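Local coordinates for protein protoporphyrinogen oxidase (Exiguobacterium sibiricum, PDB 3LOV) that binds FAD and probably catalyses the oxygen-dependent oxidation of coproporphyrinogen III to coproporphyrin III in the biosynthesis of haem b, at residues A[91-96]-A[328-333]; A[105-110]-A[203-208]; A[148-153]-A[182-187]; A[318-323]-A[356-361]; A[337-342]-A[385-390]. All blocks are in the same frame, centred on the assembly; numbering follows the deposited sequence.

Contact 1: A[91-96]-A[328-333]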
# COMPACT_ATOMS: atom_id res chain seq x y z
N PHE A 91 0.20 -18.38 6.67
CA PHE A 91 -0.90 -18.89 7.48
C PHE A 91 -2.04 -17.89 7.55
O PHE A 91 -1.86 -16.70 7.27
CB PHE A 91 -0.44 -19.18 8.93
CG PHE A 91 0.67 -20.20 9.06
CD1 PHE A 91 0.38 -21.56 9.14
CD2 PHE A 91 2.01 -19.78 9.19
CE1 PHE A 91 1.41 -22.50 9.30
CE2 PHE A 91 3.04 -20.70 9.37
CZ PHE A 91 2.75 -22.07 9.42
N ILE A 92 -3.22 -18.41 7.87
CA ILE A 92 -4.37 -17.61 8.30
C ILE A 92 -4.60 -17.99 9.75
O ILE A 92 -4.69 -19.19 10.06
CB ILE A 92 -5.72 -17.93 7.60
CG1 ILE A 92 -5.60 -18.00 6.07
CG2 ILE A 92 -6.74 -16.88 7.91
CD1 ILE A 92 -5.52 -16.64 5.36
N LEU A 93 -4.69 -16.98 10.60
CA LEU A 93 -5.15 -17.11 11.97
C LEU A 93 -6.62 -16.74 12.07
O LEU A 93 -7.01 -15.61 11.75
CB LEU A 93 -4.37 -16.17 12.89
CG LEU A 93 -4.61 -16.22 14.41
CD1 LEU A 93 -4.23 -17.57 15.01
CD2 LEU A 93 -3.78 -15.15 15.06
N ASP A 94 -7.44 -17.70 12.48
CA ASP A 94 -8.80 -17.39 12.90
C ASP A 94 -9.08 -17.89 14.32
O ASP A 94 -8.16 -18.26 15.06
CB ASP A 94 -9.78 -17.96 11.90
CG ASP A 94 -9.78 -19.47 11.84
OD1 ASP A 94 -9.21 -20.17 12.72
OD2 ASP A 94 -10.35 -19.97 10.86
N THR A 95 -10.35 -17.90 14.69
CA THR A 95 -10.73 -18.25 16.04
C THR A 95 -10.37 -19.71 16.32
O THR A 95 -10.08 -20.07 17.46
CB THR A 95 -12.22 -17.99 16.30
OG1 THR A 95 -12.98 -18.56 15.24
CG2 THR A 95 -12.50 -16.54 16.29
N GLY A 96 -10.32 -20.53 15.27
CA GLY A 96 -9.89 -21.91 15.38
C GLY A 96 -8.39 -22.17 15.34
O GLY A 96 -7.98 -23.32 15.23
N THR A 328 6.84 -17.57 6.68
CA THR A 328 7.14 -16.13 6.51
C THR A 328 6.21 -15.24 7.33
O THR A 328 6.64 -14.16 7.74
CB THR A 328 7.13 -15.69 5.07
OG1 THR A 328 5.93 -16.19 4.45
CG2 THR A 328 8.40 -16.20 4.34
N GLY A 329 4.95 -15.67 7.53
CA GLY A 329 4.04 -14.98 8.44
C GLY A 329 2.59 -15.39 8.32
O GLY A 329 2.27 -16.42 7.72
N PHE A 330 1.71 -14.59 8.91
CA PHE A 330 0.27 -14.89 8.90
C PHE A 330 -0.59 -13.63 8.81
O PHE A 330 -0.15 -12.56 9.25
CB PHE A 330 -0.13 -15.75 10.12
CG PHE A 330 0.10 -15.09 11.46
CD1 PHE A 330 -0.87 -14.25 12.02
CD2 PHE A 330 1.26 -15.33 12.20
CE1 PHE A 330 -0.67 -13.64 13.24
CE2 PHE A 330 1.46 -14.72 13.44
CZ PHE A 330 0.49 -13.89 13.96
N VAL A 331 -1.79 -13.78 8.24
CA VAL A 331 -2.85 -12.76 8.26
C VAL A 331 -3.97 -13.21 9.23
O VAL A 331 -4.16 -14.42 9.44
CB VAL A 331 -3.41 -12.52 6.84
CG1 VAL A 331 -2.35 -11.87 5.95
CG2 VAL A 331 -3.87 -13.84 6.21
N VAL A 332 -4.65 -12.26 9.88
CA VAL A 332 -5.65 -12.58 10.89
C VAL A 332 -7.08 -12.29 10.42
O VAL A 332 -7.39 -11.20 9.90
CB VAL A 332 -5.40 -11.80 12.21
CG1 VAL A 332 -6.40 -12.24 13.36
CG2 VAL A 332 -3.95 -11.95 12.62
N ASN A 333 -7.96 -13.26 10.62
CA ASN A 333 -9.38 -13.03 10.37
C ASN A 333 -9.87 -11.97 11.37
O ASN A 333 -9.60 -12.05 12.57
CB ASN A 333 -10.17 -14.32 10.48
CG ASN A 333 -11.63 -14.14 10.10
OD1 ASN A 333 -12.30 -13.19 10.53
ND2 ASN A 333 -12.14 -15.06 9.30
O HOH W 1 -0.13 -15.35 5.75
O HOH W 2 -10.55 -17.38 8.52
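Leu-93 loses more surface to this contact than any other residue of 91-96 or 328-333. Its CG stands anti to the backbone N (chi1 -175°), which lays the side chain alongside Phe-330, both pointing the same way, with CD2 3.9 Å from Phe-330 CE1. The same CD2 methyl lies 4.0 Å from CG2 of Val-332, and that CG2 in turn sits in the plane of the Phe-330 ring, at its edge. A branched aliphatic tip suits the place, since Leu-93 and Phe-330 also meet Ile-391 of helix 377-392 and Leu-98 of strand 97-100. The backbone of Leu-93 is gripped at both ends: its N gives a nearly straight bond (169°) to Val-331 O at 2.9 Å, and its O accepts from Asn-333 N at 2.8 Å, each nearly along the C=O axis. One residue bonding to two that flank its partner is the mark of parallel strands, and 90-94 beside 329-332 is the parallel pair in an otherwise antiparallel mixed sheet, consistent with the substrate-domain sheet of flavin amine oxidases. Phe-91, next in buried surface, shares the face of Leu-93, its CB 3.6 Å from Phe-330 CB. Its CG lies beside the backbone N, so the ring edge comes near Gly-329 O, which also takes a bent bond (136°) from Phe-91 N at 3.0 Å. A water donates to both Phe-91 O and Gly-329 O. Val-331 works on the other face, where its CG2 crosses Ile-92 obliquely and presses on CD1 at a tight 3.4 Å.

Contact 2: A[105-110]-A[203-208]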
# COMPACT_ATOMS: atom_id res chain seq x y z
N ALA A 105 -4.78 -23.60 -4.91
CA ALA A 105 -5.59 -22.41 -5.04
C ALA A 105 -4.78 -21.28 -5.66
O ALA A 105 -3.60 -21.20 -5.47
CB ALA A 105 -6.09 -21.99 -3.68
N VAL A 106 -5.44 -20.44 -6.45
CA VAL A 106 -4.86 -19.20 -6.96
C VAL A 106 -5.64 -18.02 -6.36
O VAL A 106 -6.84 -17.85 -6.63
CB VAL A 106 -4.97 -19.15 -8.51
CG1 VAL A 106 -4.54 -17.77 -9.04
CG2 VAL A 106 -4.12 -20.25 -9.13
N MSE A 107 -4.96 -17.22 -5.54
CA MSE A 107 -5.57 -16.09 -4.81
C MSE A 107 -6.75 -16.56 -3.94
O MSE A 107 -7.78 -15.91 -3.86
CB MSE A 107 -6.03 -15.00 -5.78
CG MSE A 107 -5.13 -14.84 -7.00
SE MSE A 107 -3.79 -13.46 -6.82
CE MSE A 107 -3.32 -13.57 -4.90
N GLY A 108 -6.58 -17.72 -3.32
CA GLY A 108 -7.59 -18.29 -2.47
C GLY A 108 -8.71 -19.01 -3.18
O GLY A 108 -9.57 -19.58 -2.53
N ILE A 109 -8.73 -18.96 -4.52
CA ILE A 109 -9.76 -19.65 -5.29
C ILE A 109 -9.20 -21.01 -5.71
O ILE A 109 -8.16 -21.07 -6.38
CB ILE A 109 -10.20 -18.86 -6.57
CG1 ILE A 109 -10.86 -17.52 -6.19
CG2 ILE A 109 -11.18 -19.74 -7.39
CD1 ILE A 109 -11.09 -16.61 -7.33
N PRO A 110 -9.89 -22.09 -5.31
CA PRO A 110 -9.43 -23.45 -5.60
C PRO A 110 -9.30 -23.77 -7.08
O PRO A 110 -10.21 -23.50 -7.85
CB PRO A 110 -10.53 -24.33 -4.96
CG PRO A 110 -11.03 -23.53 -3.85
CD PRO A 110 -11.06 -22.12 -4.41
N GLU A 203 -12.61 -22.66 -14.05
CA GLU A 203 -11.74 -22.92 -15.21
C GLU A 203 -10.95 -21.67 -15.64
O GLU A 203 -9.89 -21.77 -16.25
CB GLU A 203 -12.54 -23.48 -16.38
CG GLU A 203 -13.16 -24.89 -16.12
CD GLU A 203 -12.17 -26.07 -16.06
OE1 GLU A 203 -10.96 -25.89 -16.27
OE2 GLU A 203 -12.64 -27.21 -15.81
N GLY A 204 -11.46 -20.51 -15.28
CA GLY A 204 -10.69 -19.28 -15.50
C GLY A 204 -9.46 -19.24 -14.62
O GLY A 204 -8.36 -18.93 -15.09
N MSE A 205 -9.62 -19.55 -13.34
CA MSE A 205 -8.46 -19.61 -12.42
C MSE A 205 -7.51 -20.73 -12.79
O MSE A 205 -6.31 -20.65 -12.50
CB MSE A 205 -8.89 -19.77 -10.97
CG MSE A 205 -9.82 -18.70 -10.46
SE MSE A 205 -9.14 -16.90 -10.81
CE MSE A 205 -7.53 -16.99 -9.75
N ARG A 206 -8.03 -21.79 -13.39
CA ARG A 206 -7.18 -22.89 -13.83
C ARG A 206 -6.28 -22.50 -15.01
O ARG A 206 -5.17 -23.01 -15.08
CB ARG A 206 -8.00 -24.15 -14.13
CG ARG A 206 -8.40 -24.89 -12.84
CD ARG A 206 -9.66 -25.68 -13.01
NE ARG A 206 -9.55 -26.89 -13.83
CZ ARG A 206 -9.10 -28.07 -13.38
NH1 ARG A 206 -8.63 -28.20 -12.14
NH2 ARG A 206 -9.11 -29.13 -14.18
N LEU A 207 -6.73 -21.62 -15.91
CA LEU A 207 -5.84 -21.04 -16.93
C LEU A 207 -4.64 -20.33 -16.30
O LEU A 207 -3.57 -20.30 -16.89
CB LEU A 207 -6.58 -20.01 -17.79
CG LEU A 207 -7.70 -20.45 -18.73
CD1 LEU A 207 -8.08 -19.27 -19.53
CD2 LEU A 207 -7.25 -21.63 -19.62
N MSE A 208 -4.83 -19.75 -15.10
CA MSE A 208 -3.79 -18.98 -14.38
C MSE A 208 -2.86 -19.80 -13.48
O MSE A 208 -2.06 -19.21 -12.76
CB MSE A 208 -4.46 -17.90 -13.48
CG MSE A 208 -5.28 -16.83 -14.21
SE MSE A 208 -6.19 -15.52 -13.01
CE MSE A 208 -4.54 -14.94 -12.01
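A tight beta hairpin with a two-residue loop, strands 105-106 and 109-110 joined by a type I' turn from Val-106 to Ile-109, leans on the end of helix 201-207. Apolar contacts carry the whole interface; no hydrogen bond crosses it. Met-205, a selenomethionine in this crystal, is its centre: the side chain is bent at both chi2 and chi3, so it folds against Ile-109 and Val-106. Ile-109 crosses it at about a right angle, CG2 lying 3.5 Å from Met-205 CG and CD1 4.0 Å from the selenium atom SE. Beyond SE, the terminal CE lies beside Val-106 and approaches Met-107 CG at 4.2 Å. Met-208 adds its own CE, 4.1 Å from CG1 of Val-106. Long flexible side chains on the helix and just past its end thus fill in around short beta-branched ones, whose rigid shape also suits the extended strands that bear them. Met-205 also touches Phe-191 of helix 189-198, while Pro-110 packs on helices 124-135 and 160-172. Backbone bonds stay within each segment; in the hairpin, Val-106 N donates to Ile-109 O at 2.8 Å and Ile-109 N returns a bond to Val-106 O, closing the turn, and Gly-108 takes up one of its positive-phi corners. The one salt bridge lies within the helix, between residues one turn apart. Arg-206, whose NH1 also bonds to Thr-111 O just after the hairpin, forms it from NE to Glu-203 OE1 at 3.0 Å, with OE1 in the guanidinium plane but NE 55° out of the plane of the carboxylate.

Contact 3: A[148-153]-A[182-187]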
# COMPACT_ATOMS: atom_id res chain seq x y z
N ILE A 148 -18.32 -3.90 -10.28
CA ILE A 148 -19.09 -4.11 -9.05
C ILE A 148 -18.06 -4.44 -7.99
O ILE A 148 -16.92 -4.77 -8.34
CB ILE A 148 -20.10 -5.28 -9.14
CG1 ILE A 148 -19.42 -6.55 -9.66
CG2 ILE A 148 -21.36 -4.85 -9.96
CD1 ILE A 148 -20.31 -7.86 -9.60
N PRO A 149 -18.44 -4.36 -6.71
CA PRO A 149 -17.49 -4.74 -5.65
C PRO A 149 -17.08 -6.22 -5.75
O PRO A 149 -17.89 -7.06 -6.16
CB PRO A 149 -18.28 -4.50 -4.35
CG PRO A 149 -19.42 -3.61 -4.73
CD PRO A 149 -19.71 -3.82 -6.17
N LEU A 150 -15.85 -6.51 -5.31
CA LEU A 150 -15.25 -7.84 -5.40
C LEU A 150 -16.12 -8.89 -4.71
O LEU A 150 -16.26 -10.02 -5.19
CB LEU A 150 -13.83 -7.83 -4.81
CG LEU A 150 -12.85 -8.99 -5.09
CD1 LEU A 150 -12.81 -9.36 -6.57
CD2 LEU A 150 -11.46 -8.66 -4.57
N GLY A 151 -16.65 -8.49 -3.56
CA GLY A 151 -17.46 -9.34 -2.72
C GLY A 151 -18.80 -9.65 -3.36
O GLY A 151 -19.34 -10.74 -3.18
N GLU A 152 -19.35 -8.68 -4.06
CA GLU A 152 -20.54 -8.92 -4.84
C GLU A 152 -20.23 -9.85 -6.03
O GLU A 152 -21.05 -10.67 -6.37
CB GLU A 152 -21.09 -7.60 -5.33
CG GLU A 152 -22.46 -7.62 -5.91
CD GLU A 152 -23.00 -6.19 -6.18
OE1 GLU A 152 -22.77 -5.30 -5.34
OE2 GLU A 152 -23.66 -5.97 -7.21
N TYR A 153 -19.05 -9.71 -6.64
CA TYR A 153 -18.68 -10.58 -7.74
C TYR A 153 -18.40 -11.97 -7.24
O TYR A 153 -18.86 -12.93 -7.83
CB TYR A 153 -17.43 -10.04 -8.43
CG TYR A 153 -16.80 -10.97 -9.42
CD1 TYR A 153 -17.43 -11.31 -10.57
CD2 TYR A 153 -15.52 -11.47 -9.21
CE1 TYR A 153 -16.83 -12.15 -11.52
CE2 TYR A 153 -14.93 -12.29 -10.12
CZ TYR A 153 -15.59 -12.63 -11.28
OH TYR A 153 -14.97 -13.46 -12.17
N MSE A 182 -14.23 -2.81 -2.27
CA MSE A 182 -13.14 -2.74 -3.28
C MSE A 182 -13.72 -3.02 -4.66
O MSE A 182 -14.61 -3.82 -4.79
CB MSE A 182 -12.13 -3.84 -3.07
CG MSE A 182 -11.08 -3.74 -2.01
SE MSE A 182 -10.31 -5.59 -1.99
CE MSE A 182 -9.92 -5.36 -0.12
N SER A 183 -13.16 -2.39 -5.68
CA SER A 183 -13.54 -2.63 -7.08
C SER A 183 -13.07 -4.02 -7.56
O SER A 183 -12.05 -4.54 -7.11
CB SER A 183 -12.92 -1.54 -7.96
OG SER A 183 -12.76 -1.96 -9.31
N THR A 184 -13.82 -4.63 -8.45
CA THR A 184 -13.39 -5.86 -9.06
C THR A 184 -12.42 -5.50 -10.19
O THR A 184 -11.29 -5.99 -10.25
CB THR A 184 -14.58 -6.64 -9.61
OG1 THR A 184 -15.46 -6.98 -8.54
CG2 THR A 184 -14.14 -7.90 -10.30
N PHE A 185 -12.85 -4.62 -11.10
CA PHE A 185 -12.08 -4.33 -12.31
C PHE A 185 -10.72 -3.69 -11.99
O PHE A 185 -9.74 -3.93 -12.69
CB PHE A 185 -12.84 -3.44 -13.30
CG PHE A 185 -14.04 -4.07 -13.93
CD1 PHE A 185 -14.40 -5.39 -13.67
CD2 PHE A 185 -14.83 -3.32 -14.79
CE1 PHE A 185 -15.52 -5.95 -14.28
CE2 PHE A 185 -15.93 -3.88 -15.38
CZ PHE A 185 -16.28 -5.20 -15.12
N ALA A 186 -10.65 -2.92 -10.91
CA ALA A 186 -9.44 -2.22 -10.57
C ALA A 186 -8.48 -3.07 -9.77
O ALA A 186 -7.34 -2.69 -9.60
CB ALA A 186 -9.74 -0.89 -9.83
N THR A 187 -8.92 -4.22 -9.26
CA THR A 187 -8.05 -4.99 -8.37
C THR A 187 -7.69 -6.32 -9.01
O THR A 187 -6.54 -6.68 -9.02
CB THR A 187 -8.72 -5.27 -6.97
OG1 THR A 187 -9.86 -6.09 -7.16
CG2 THR A 187 -9.15 -3.99 -6.25
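The two segments meet in a single backbone bridge between Pro-149 and Ser-183, flanked by two bonds: Leu-150 N to Met-182 O at 3.0 Å and Thr-184 N to Ile-148 O at 3.1 Å, the second one bent. They tie the loop between helices 160-172 and 189-198 to the start of helix 150-158. Proline is tolerated at the N-cap of that helix, which does not use the N-cap amide. Thr-184 is the chief side chain, suited by having a hydroxyl for Ile-148 O and a methyl for Tyr-153. With OG1 beside its own backbone N (chi1 -62°), the hydroxyl donates to Ile-148 O at 2.7 Å, coming from 40° out of the carbonyl plane, while CG2 lies 4.0 Å from Tyr-153 CD2. Ile-148 O is thus held by an amide and a hydroxyl of one residue, which fixes the rotation of Thr-184 about chi1. Leu-150 runs alongside Met-182, a selenomethionine, CD2 4.2 Å from the selenium atom SE. Ser-183 OG accepts from Ala-186 N at 2.8 Å in an ST motif and also bonds to Asp-147. Met-182 O satisfies an amide of the first helical turn, where the helix dipole would be expected to strengthen the bond.

Contact 4: A[318-323]-A[356-361]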
# COMPACT_ATOMS: atom_id res chain seq x y z
N ASP A 318 16.73 -12.33 20.37
CA ASP A 318 17.91 -13.15 20.13
C ASP A 318 17.48 -14.38 19.31
O ASP A 318 16.36 -14.88 19.47
CB ASP A 318 18.60 -13.54 21.45
CG ASP A 318 19.54 -12.46 21.96
OD1 ASP A 318 20.34 -11.94 21.15
OD2 ASP A 318 19.47 -12.12 23.17
N GLN A 319 18.35 -14.82 18.40
CA GLN A 319 18.01 -15.89 17.47
C GLN A 319 17.39 -17.05 18.23
O GLN A 319 17.87 -17.42 19.29
CB GLN A 319 19.26 -16.35 16.71
CG GLN A 319 18.96 -17.36 15.61
CD GLN A 319 19.51 -16.93 14.26
OE1 GLN A 319 19.30 -15.80 13.82
NE2 GLN A 319 20.21 -17.84 13.59
N GLN A 320 16.32 -17.61 17.68
CA GLN A 320 15.46 -18.55 18.40
C GLN A 320 15.68 -19.96 17.93
O GLN A 320 15.74 -20.18 16.72
CB GLN A 320 13.99 -18.20 18.19
CG GLN A 320 13.54 -17.00 18.99
CD GLN A 320 13.34 -17.32 20.45
OE1 GLN A 320 12.68 -18.30 20.79
NE2 GLN A 320 13.89 -16.49 21.33
N GLN A 321 15.75 -20.89 18.90
CA GLN A 321 15.85 -22.34 18.62
C GLN A 321 14.53 -22.95 18.13
O GLN A 321 14.54 -23.84 17.29
CB GLN A 321 16.38 -23.10 19.85
N SER A 322 13.39 -22.49 18.65
CA SER A 322 12.07 -22.84 18.11
C SER A 322 11.43 -21.59 17.47
O SER A 322 10.96 -20.70 18.19
N LEU A 323 11.44 -21.53 16.13
CA LEU A 323 10.86 -20.42 15.38
C LEU A 323 9.43 -20.13 15.87
O LEU A 323 8.59 -21.03 15.88
CB LEU A 323 10.80 -20.71 13.87
CG LEU A 323 12.11 -20.83 13.07
CD1 LEU A 323 11.85 -21.36 11.65
CD2 LEU A 323 12.87 -19.49 13.05
N ASP A 356 21.25 -12.47 12.19
CA ASP A 356 21.45 -13.35 13.35
C ASP A 356 20.41 -13.16 14.42
O ASP A 356 20.72 -13.18 15.62
CB ASP A 356 22.82 -13.11 13.94
CG ASP A 356 23.91 -13.51 12.98
OD1 ASP A 356 23.98 -14.72 12.67
OD2 ASP A 356 24.64 -12.61 12.50
N HIS A 357 19.16 -12.97 14.00
CA HIS A 357 18.09 -12.71 14.94
C HIS A 357 16.76 -13.18 14.41
O HIS A 357 16.60 -13.44 13.22
CB HIS A 357 17.98 -11.22 15.25
CG HIS A 357 19.19 -10.64 15.91
ND1 HIS A 357 20.36 -10.39 15.22
CD2 HIS A 357 19.40 -10.23 17.18
CE1 HIS A 357 21.23 -9.84 16.04
NE2 HIS A 357 20.68 -9.74 17.24
N THR A 358 15.80 -13.28 15.33
CA THR A 358 14.43 -13.56 15.02
C THR A 358 13.74 -12.22 15.18
O THR A 358 13.77 -11.61 16.26
CB THR A 358 13.86 -14.60 15.98
OG1 THR A 358 14.55 -15.84 15.77
CG2 THR A 358 12.37 -14.84 15.74
N VAL A 359 13.12 -11.75 14.09
CA VAL A 359 12.43 -10.47 14.12
C VAL A 359 11.01 -10.62 13.63
O VAL A 359 10.79 -11.11 12.51
CB VAL A 359 13.16 -9.45 13.28
CG1 VAL A 359 12.47 -8.08 13.37
CG2 VAL A 359 14.66 -9.38 13.72
N LEU A 360 10.07 -10.20 14.47
CA LEU A 360 8.64 -10.25 14.15
C LEU A 360 8.14 -8.81 13.92
O LEU A 360 8.45 -7.90 14.68
CB LEU A 360 7.84 -10.98 15.25
CG LEU A 360 8.15 -12.46 15.58
CD1 LEU A 360 7.23 -13.01 16.70
CD2 LEU A 360 8.02 -13.37 14.35
N ARG A 361 7.39 -8.59 12.85
CA ARG A 361 6.74 -7.27 12.60
C ARG A 361 5.23 -7.48 12.55
O ARG A 361 4.73 -8.13 11.64
CB ARG A 361 7.23 -6.57 11.31
CG ARG A 361 6.68 -5.10 11.20
CD ARG A 361 7.35 -4.18 10.17
NE ARG A 361 6.88 -4.42 8.82
CZ ARG A 361 6.76 -3.49 7.86
NH1 ARG A 361 7.09 -2.21 8.07
NH2 ARG A 361 6.30 -3.84 6.68
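Gln-319 starts extended, CG anti to the backbone N (chi1 -174°), then bends at chi2 (126°), and this bend carries its amide back onto the peptide between Asp-356 and His-357. OE1 comes 2.8 Å from His-357 N and 2.9 Å from Asp-356 C, but the angle is poor, so OE1 lies close to this peptide without a hydrogen bond to its N-H. Thr-358 has OG1 beside its backbone N (chi1 -65°), which sets the hydroxyl before Gln-320 N; this weak bond, 3.1 Å long, is the one hydrogen bond between the segments. A threonine fits because it offers both an acceptor and a carbon side: Gln-320, bent at chi2, crosses it at about a right angle and lays CG 3.9 Å from Thr-358 CB. The same Gln-320 reaches back through NE2 to Asp-318 O, again weakly. Long polar side chains suit this surface position, while Thr-358 beneath them is buried. His-357 meets Phe-53 edge-to-face and bonds through NE2 to Lys-399. Here the chain leaves strand 307-318, the antiparallel neighbour of strand 357-364, and peels off into the loop leading to strand 329-332, with Pro-324 of that loop touching Thr-358.

Contact 5: A[337-342]-A[385-390]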
# COMPACT_ATOMS: atom_id res chain seq x y z
N PRO A 337 -10.21 -13.09 18.20
CA PRO A 337 -9.95 -12.17 19.33
C PRO A 337 -8.50 -11.68 19.46
O PRO A 337 -7.79 -12.09 20.39
CB PRO A 337 -10.40 -13.02 20.54
CG PRO A 337 -10.11 -14.43 20.11
CD PRO A 337 -10.44 -14.47 18.65
N TYR A 338 -8.07 -10.82 18.53
CA TYR A 338 -6.69 -10.31 18.49
C TYR A 338 -6.68 -8.86 18.08
O TYR A 338 -7.55 -8.41 17.37
CB TYR A 338 -5.84 -11.11 17.49
CG TYR A 338 -5.77 -12.57 17.79
CD1 TYR A 338 -4.88 -13.04 18.75
CD2 TYR A 338 -6.60 -13.47 17.16
CE1 TYR A 338 -4.80 -14.38 19.06
CE2 TYR A 338 -6.54 -14.82 17.47
CZ TYR A 338 -5.63 -15.27 18.43
OH TYR A 338 -5.55 -16.60 18.76
N SER A 339 -5.68 -8.14 18.56
CA SER A 339 -5.42 -6.79 18.13
C SER A 339 -4.64 -6.75 16.82
O SER A 339 -4.88 -5.86 16.00
CB SER A 339 -4.62 -6.06 19.21
OG SER A 339 -5.36 -6.02 20.43
N ILE A 340 -3.74 -7.69 16.58
CA ILE A 340 -2.96 -7.68 15.35
C ILE A 340 -3.72 -8.20 14.11
O ILE A 340 -4.46 -9.18 14.19
CB ILE A 340 -1.59 -8.39 15.49
CG1 ILE A 340 -1.71 -9.91 15.67
CG2 ILE A 340 -0.83 -7.82 16.64
CD1 ILE A 340 -0.30 -10.58 15.92
N THR A 341 -3.53 -7.53 12.97
CA THR A 341 -4.16 -7.94 11.72
C THR A 341 -3.25 -8.84 10.88
O THR A 341 -3.73 -9.54 9.98
CB THR A 341 -4.50 -6.72 10.89
OG1 THR A 341 -3.29 -6.17 10.38
CG2 THR A 341 -5.25 -5.62 11.77
N ALA A 342 -1.95 -8.80 11.15
CA ALA A 342 -0.96 -9.62 10.44
C ALA A 342 0.34 -9.56 11.21
O ALA A 342 0.52 -8.68 12.04
CB ALA A 342 -0.74 -9.12 8.98
N LEU A 385 2.10 -7.96 22.26
CA LEU A 385 2.79 -9.05 22.98
C LEU A 385 1.83 -10.14 23.44
O LEU A 385 2.10 -11.32 23.23
CB LEU A 385 3.59 -8.54 24.18
CG LEU A 385 5.05 -8.38 23.79
CD1 LEU A 385 5.79 -7.27 24.58
CD2 LEU A 385 5.74 -9.74 23.86
N GLN A 386 0.72 -9.74 24.04
CA GLN A 386 -0.29 -10.71 24.45
C GLN A 386 -0.77 -11.56 23.27
O GLN A 386 -0.99 -12.77 23.41
CB GLN A 386 -1.51 -10.00 25.02
CG GLN A 386 -1.23 -9.26 26.30
CD GLN A 386 -2.51 -8.77 26.96
OE1 GLN A 386 -3.61 -9.25 26.65
NE2 GLN A 386 -2.37 -7.82 27.89
N ASP A 387 -1.00 -10.93 22.13
CA ASP A 387 -1.49 -11.66 20.97
C ASP A 387 -0.46 -12.70 20.62
O ASP A 387 -0.78 -13.87 20.51
CB ASP A 387 -1.74 -10.74 19.76
CG ASP A 387 -3.05 -9.96 19.87
OD1 ASP A 387 -3.83 -10.23 20.79
OD2 ASP A 387 -3.31 -9.06 19.02
N LEU A 388 0.79 -12.28 20.48
CA LEU A 388 1.82 -13.20 20.00
C LEU A 388 2.08 -14.34 21.00
O LEU A 388 2.22 -15.50 20.62
CB LEU A 388 3.10 -12.45 19.68
CG LEU A 388 3.08 -11.64 18.36
CD1 LEU A 388 4.36 -10.81 18.20
CD2 LEU A 388 2.85 -12.58 17.14
N GLU A 389 2.11 -14.01 22.28
CA GLU A 389 2.35 -15.04 23.28
C GLU A 389 1.24 -16.10 23.22
O GLU A 389 1.47 -17.27 23.46
CB GLU A 389 2.45 -14.41 24.68
CG GLU A 389 3.70 -13.55 24.85
CD GLU A 389 4.01 -13.20 26.29
OE1 GLU A 389 3.06 -13.07 27.11
OE2 GLU A 389 5.21 -13.04 26.60
N LYS A 390 0.03 -15.67 22.92
CA LYS A 390 -1.06 -16.61 22.81
C LYS A 390 -0.89 -17.42 21.53
O LYS A 390 -1.05 -18.64 21.53
CB LYS A 390 -2.40 -15.89 22.82
CG LYS A 390 -3.59 -16.83 22.84
CD LYS A 390 -4.91 -16.08 22.65
CE LYS A 390 -6.07 -17.08 22.40
NZ LYS A 390 -7.24 -16.48 21.70
O HOH W 3 -7.08 -13.67 22.42
O HOH W 4 -4.88 -8.16 21.76
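Tyr-338 sets the edge of its ring against the carboxylate of Asp-387, CD1 lying 3.6 Å from OD1, with the two planes 79° apart. That carboxylate is the heart of the contact, pointing from the helix into a bend of the chain where successive amides converge on it. Ile-340 N donates to OD2 at 2.8 Å, nearly along the C-O axis, and Ser-339 N adds a weak, strongly bent bond to the same OD2 at 2.6 Å. OD1 receives a water at 2.5 Å that also hydrogen-bonds to Ser-339 OG. An aspartate suits this buried spot, being short enough to stay close to its helix and able to serve several donors at once; so many N-H and O-H groups would be expected to favour its charged form. Lys-390, one turn on, stretches fully extended across Tyr-338 at about a right angle and gives a weak bond from NZ to OH at 3.4 Å. A second water links NZ, 2.9 Å away, to Pro-337 O. On the inner side the contact turns apolar: Ile-340 CD1 meets Leu-388 CD2 at 3.9 Å. Ile-340 also touches Val-384 and Ile-391 of helix 377-392 and Ala-362 and Val-364 of strand 357-364, so that it packs the start of strand 340-345 against the helix and the neighbouring strand, while Leu-388 continues the packing onto Leu-360 and onto Met-315 of strand 307-318.

Contacts 1, 4 and 5 belong to one mixed sheet and the helix on its face. Contact 1 is the buried core, held by regular backbone bonds; it touches contact 5, where strands 329-332 and 340-345 run side by side and Leu-93 meets Tyr-338. Contact 5 is partly buried and mixes a carboxylate with apolar side chains, whereas contact 4, at the surface, has a single weak hydrogen bond between its segments and joins contact 5 through Leu-360 and Leu-388. Contacts 2 and 3 lie in the helical part, their centres about 17 Å apart: contact 2 is purely apolar between its segments, contact 3 mainly hydrogen-bonded. Along the chain contact 3 is nested within contact 2, and both within contact 1.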